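Side-chain contact in Plm1 (Streptomyces sp. HK803, PDB 4HXY), which probably reduces the beta-keto group of a growing polyketide with NADPH, as the ketoreductase domain of the first phoslactomycin synthase module: residues 298-303 / 333-338. Numbering follows the deposited sequence.
Sequences AAKVEG and AGYAAG. With NDP (NADPH dihydro-nicotinamide-adenine-dinucleotide phosphate), chain C.
Val-301 and Gly-338 make the tightest packing between the two helices: CG2 of Val-301 lies 3.4 Å from CA of Gly-338. Glycine suits this position because a CB would point toward the other helix, tight against CD of Lys-300. The aliphatic part of Lys-300 adds to the apolar contact, its CD resting 3.8 Å from C of Gly-338, while its CE meets CE1 of Tyr-335 obliquely at 4.1 Å.

The polar link between the two segments runs through NADPH. Lys-300 leaves its helix with CG anti to the backbone N (chi1 -172°), and bends at chi3 and chi4 bring its ammonium group to the nicotinamide ribose. NZ of Lys-300 donates to NADPH O3D at 2.9 Å and also to its O2D. Tyr-335 OH is hydrogen-bonded to the same O2D of NADPH at 2.8 Å, and this oxygen lies near the ring plane, at its edge. Lysine offers a diol reach and donors, tyrosine a rigid hydroxyl arm. Asn-339 OD1 also accepts from NZ, helping to position it. With an alanine in place of Lys-300, O3D and O2D would probably lose their ammonium donor and a gap open beside Gly-338. On the adenine side, CB of Ala-299 sits 3.5 Å from N7A of NADPH, its small size admitting the base.

Tyr-335, Lys-300 and Asn-339 are consistent with the Tyr, Lys and Asn of the short-chain dehydrogenase/reductase active site. Segments 298-303 and 333-338, on helices 290-310 and 333-351, run in nearly the same direction, 24° apart, within the Rossmann-fold KR domain, and strand 316-322 lies between them in sequence.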
ATOM      1  N   ALA A 298      -2.888  -3.086  11.614  1.00  6.69           N
ATOM      2  CA  ALA A 298      -3.560  -2.186  12.566  1.00  6.97           C
ATOM      3  C   ALA A 298      -2.884  -0.815  12.691  1.00  6.87           C
ATOM      4  O   ALA A 298      -3.517   0.222  12.435  1.00  7.80           O
ATOM      5  CB  ALA A 298      -3.609  -2.834  13.906  1.00  7.36           C
ATOM      6  N   ALA A 299      -1.631  -0.799  13.151  1.00  7.03           N
ATOM      7  CA  ALA A 299      -0.927   0.490  13.347  1.00  7.06           C
ATOM      8  C   ALA A 299      -0.872   1.295  12.053  1.00  7.34           C
ATOM      9  O   ALA A 299      -1.112   2.506  12.030  1.00  7.60           O
ATOM     10  CB  ALA A 299       0.470   0.295  13.914  1.00  7.13           C
ATOM     11  N   LYS A 300      -0.543   0.623  10.962  1.00  8.31           N
ATOM     12  CA  LYS A 300      -0.346   1.310   9.693  1.00  8.17           C
ATOM     13  C   LYS A 300      -1.671   1.869   9.174  1.00  8.09           C
ATOM     14  O   LYS A 300      -1.806   3.076   8.971  1.00  8.83           O
ATOM     15  CB  LYS A 300       0.332   0.358   8.695  1.00  8.57           C
ATOM     16  CG  LYS A 300       0.750   1.017   7.415  1.00  9.47           C
ATOM     17  CD  LYS A 300       1.664   0.092   6.575  1.00 10.49           C
ATOM     18  CE  LYS A 300       3.148   0.118   7.022  1.00 11.33           C
ATOM     19  NZ  LYS A 300       3.841   1.382   6.679  1.00 14.39           N
ATOM     20  N   VAL A 301      -2.679   1.007   9.029  1.00  7.83           N
ATOM     21  CA  VAL A 301      -3.953   1.390   8.399  1.00  7.43           C
ATOM     22  C   VAL A 301      -4.923   2.074   9.366  1.00  8.20           C
ATOM     23  O   VAL A 301      -5.438   3.166   9.088  1.00  7.39           O
ATOM     24  CB  VAL A 301      -4.640   0.217   7.731  1.00  7.46           C
ATOM     25  CG1 VAL A 301      -5.919   0.676   7.037  1.00  7.48           C
ATOM     26  CG2 VAL A 301      -3.706  -0.439   6.706  1.00  6.99           C
ATOM     27  N   GLU A 302      -5.225   1.418  10.477  1.00  8.56           N
ATOM     28  CA  GLU A 302      -6.166   1.994  11.426  1.00  9.30           C
ATOM     29  C   GLU A 302      -5.583   3.278  12.055  1.00  8.49           C
ATOM     30  O   GLU A 302      -6.326   4.242  12.270  1.00  8.54           O
ATOM     31  CB  GLU A 302      -6.600   0.955  12.472  1.00  9.61           C
ATOM     32  CG  GLU A 302      -7.239  -0.321  11.851  1.00 13.24           C
ATOM     33  CD  GLU A 302      -8.378  -0.048  10.850  1.00 20.41           C
ATOM     34  OE1 GLU A 302      -9.247   0.818  11.132  1.00 22.84           O
ATOM     35  OE2 GLU A 302      -8.402  -0.694   9.768  1.00 25.48           O
ATOM     36  N   GLY A 303      -4.278   3.298  12.332  1.00  7.83           N
ATOM     37  CA  GLY A 303      -3.581   4.527  12.735  1.00  7.56           C
ATOM     38  C   GLY A 303      -3.744   5.666  11.742  1.00  7.02           C
ATOM     39  O   GLY A 303      -4.084   6.785  12.100  1.00  7.82           O
ATOM     40  N   ALA A 333       1.934 -10.504   2.760  1.00  9.86           N
ATOM     41  CA  ALA A 333       0.514 -10.231   2.495  1.00 10.05           C
ATOM     42  C   ALA A 333      -0.078  -9.069   3.315  1.00  8.86           C
ATOM     43  O   ALA A 333      -0.664  -8.148   2.742  1.00  7.78           O
ATOM     44  CB  ALA A 333      -0.328 -11.500   2.695  1.00 10.71           C
ATOM     45  N   GLY A 334       0.073  -9.110   4.639  1.00  8.55           N
ATOM     46  CA  GLY A 334      -0.473  -8.073   5.505  1.00  8.15           C
ATOM     47  C   GLY A 334       0.269  -6.754   5.392  1.00  7.69           C
ATOM     48  O   GLY A 334      -0.332  -5.683   5.446  1.00  7.18           O
ATOM     49  N   TYR A 335       1.587  -6.838   5.242  1.00  7.24           N
ATOM     50  CA  TYR A 335       2.419  -5.645   5.102  1.00  6.73           C
ATOM     51  C   TYR A 335       2.052  -4.952   3.786  1.00  6.35           C
ATOM     52  O   TYR A 335       1.794  -3.749   3.729  1.00  5.62           O
ATOM     53  CB  TYR A 335       3.872  -6.042   5.116  1.00  6.50           C
ATOM     54  CG  TYR A 335       4.849  -4.898   5.148  1.00  6.73           C
ATOM     55  CD1 TYR A 335       4.809  -3.949   6.150  1.00  6.46           C
ATOM     56  CD2 TYR A 335       5.840  -4.803   4.186  1.00  8.38           C
ATOM     57  CE1 TYR A 335       5.727  -2.906   6.196  1.00  6.86           C
ATOM     58  CE2 TYR A 335       6.744  -3.772   4.203  1.00  7.83           C
ATOM     59  CZ  TYR A 335       6.696  -2.833   5.224  1.00  7.33           C
ATOM     60  OH  TYR A 335       7.615  -1.830   5.234  1.00  9.55           O
ATOM     61  N   ALA A 336       1.996  -5.735   2.723  1.00  5.07           N
ATOM     62  CA  ALA A 336       1.637  -5.213   1.400  1.00  4.53           C
ATOM     63  C   ALA A 336       0.239  -4.597   1.410  1.00  4.62           C
ATOM     64  O   ALA A 336       0.009  -3.533   0.853  1.00  5.41           O
ATOM     65  CB  ALA A 336       1.719  -6.345   0.325  1.00  4.81           C
ATOM     66  N   ALA A 337      -0.708  -5.281   2.040  1.00  5.11           N
ATOM     67  CA  ALA A 337      -2.077  -4.791   2.076  1.00  5.66           C
ATOM     68  C   ALA A 337      -2.134  -3.430   2.766  1.00  5.56           C
ATOM     69  O   ALA A 337      -2.753  -2.488   2.270  1.00  5.43           O
ATOM     70  CB  ALA A 337      -2.973  -5.788   2.791  1.00  4.94           C
ATOM     71  N   GLY A 338      -1.465  -3.322   3.897  1.00  5.98           N
ATOM     72  CA  GLY A 338      -1.492  -2.086   4.671  1.00  5.51           C
ATOM     73  C   GLY A 338      -0.883  -0.938   3.911  1.00  5.46           C
ATOM     74  O   GLY A 338      -1.381   0.188   3.956  1.00  5.89           O
TER
HETATM   75  PA  NDP C 501      10.750   0.457  13.221  1.00 12.23           P
HETATM   76  O1A NDP C 501      12.111   0.868  13.674  1.00 13.80           O
HETATM   77  O2A NDP C 501      10.202  -0.852  13.704  1.00 11.30           O
HETATM   78  O5B NDP C 501       9.707   1.606  13.597  1.00 11.19           O
HETATM   79  C5B NDP C 501       8.327   1.316  13.678  1.00 12.82           C
HETATM   80  C4B NDP C 501       7.734   2.165  14.765  1.00 11.40           C
HETATM   81  O4B NDP C 501       6.340   1.950  14.848  1.00  8.96           O
HETATM   82  C3B NDP C 501       8.277   1.838  16.135  1.00 13.42           C
HETATM   83  O3B NDP C 501       8.658   3.081  16.758  1.00 15.33           O
HETATM   84  C2B NDP C 501       7.127   1.199  16.879  1.00 10.16           C
HETATM   85  O2B NDP C 501       7.340   1.527  18.236  1.00 11.30           O
HETATM   86  C1B NDP C 501       5.952   1.901  16.205  1.00  9.11           C
HETATM   87  N9A NDP C 501       4.645   1.274  16.356  1.00  7.70           N
HETATM   88  C8A NDP C 501       4.259   0.003  15.987  1.00  7.49           C
HETATM   89  N7A NDP C 501       2.964  -0.176  16.328  1.00  7.76           N
HETATM   90  C5A NDP C 501       2.504   0.987  16.894  1.00  7.73           C
HETATM   91  C6A NDP C 501       1.281   1.385  17.408  1.00  6.52           C
HETATM   92  N6A NDP C 501       0.199   0.615  17.447  1.00  6.73           N
HETATM   93  N1A NDP C 501       1.178   2.662  17.930  1.00  7.17           N
HETATM   94  C2A NDP C 501       2.258   3.536  17.903  1.00  5.95           C
HETATM   95  N3A NDP C 501       3.476   3.153  17.402  1.00  7.42           N
HETATM   96  C4A NDP C 501       3.573   1.893  16.901  1.00  8.44           C
HETATM   97  O3  NDP C 501      10.667   0.412  11.613  1.00 11.17           O
HETATM   98  PN  NDP C 501      11.270   1.439  10.567  1.00 12.40           P
HETATM   99  O1N NDP C 501      12.146   0.654   9.668  1.00 15.38           O
HETATM  100  O2N NDP C 501      11.799   2.677  11.172  1.00 14.07           O
HETATM  101  O5D NDP C 501      10.019   1.759   9.625  1.00 15.12           O
HETATM  102  C5D NDP C 501       9.078   2.747   9.954  1.00 14.82           C
HETATM  103  C4D NDP C 501       8.056   2.825   8.832  1.00 12.35           C
HETATM  104  O4D NDP C 501       8.702   2.904   7.573  1.00 11.63           O
HETATM  105  C3D NDP C 501       7.176   1.599   8.780  1.00 12.04           C
HETATM  106  O3D NDP C 501       5.843   1.993   8.652  1.00 14.77           O
HETATM  107  C2D NDP C 501       7.611   0.857   7.533  1.00 12.84           C
HETATM  108  O2D NDP C 501       6.575   0.098   6.945  1.00 14.33           O
HETATM  109  C1D NDP C 501       8.138   1.981   6.665  1.00 12.33           C
HETATM  110  N1N NDP C 501       9.183   1.519   5.741  1.00 11.07           N
HETATM  111  C2N NDP C 501      10.423   1.178   6.202  1.00  9.58           C
HETATM  112  C3N NDP C 501      11.384   0.587   5.379  1.00 10.59           C
HETATM  113  C7N NDP C 501      12.750   0.291   5.862  1.00 11.03           C
HETATM  114  O7N NDP C 501      13.657  -0.083   4.895  1.00 11.88           O
HETATM  115  N7N NDP C 501      13.135   0.316   7.129  1.00 12.14           N
HETATM  116  C4N NDP C 501      11.156   0.630   3.892  1.00  9.76           C
HETATM  117  C5N NDP C 501       9.775   1.032   3.493  1.00  9.96           C
HETATM  118  C6N NDP C 501       8.860   1.478   4.418  1.00 10.14           C
HETATM  119  P2B NDP C 501       6.580   0.807  19.446  1.00 13.15           P
HETATM  120  O1X NDP C 501       7.251   1.352  20.686  1.00 13.44           O
HETATM  121  O2X NDP C 501       6.725  -0.718  19.348  1.00 13.76           O
HETATM  122  O3X NDP C 501       5.141   1.116  19.400  1.00 10.20           O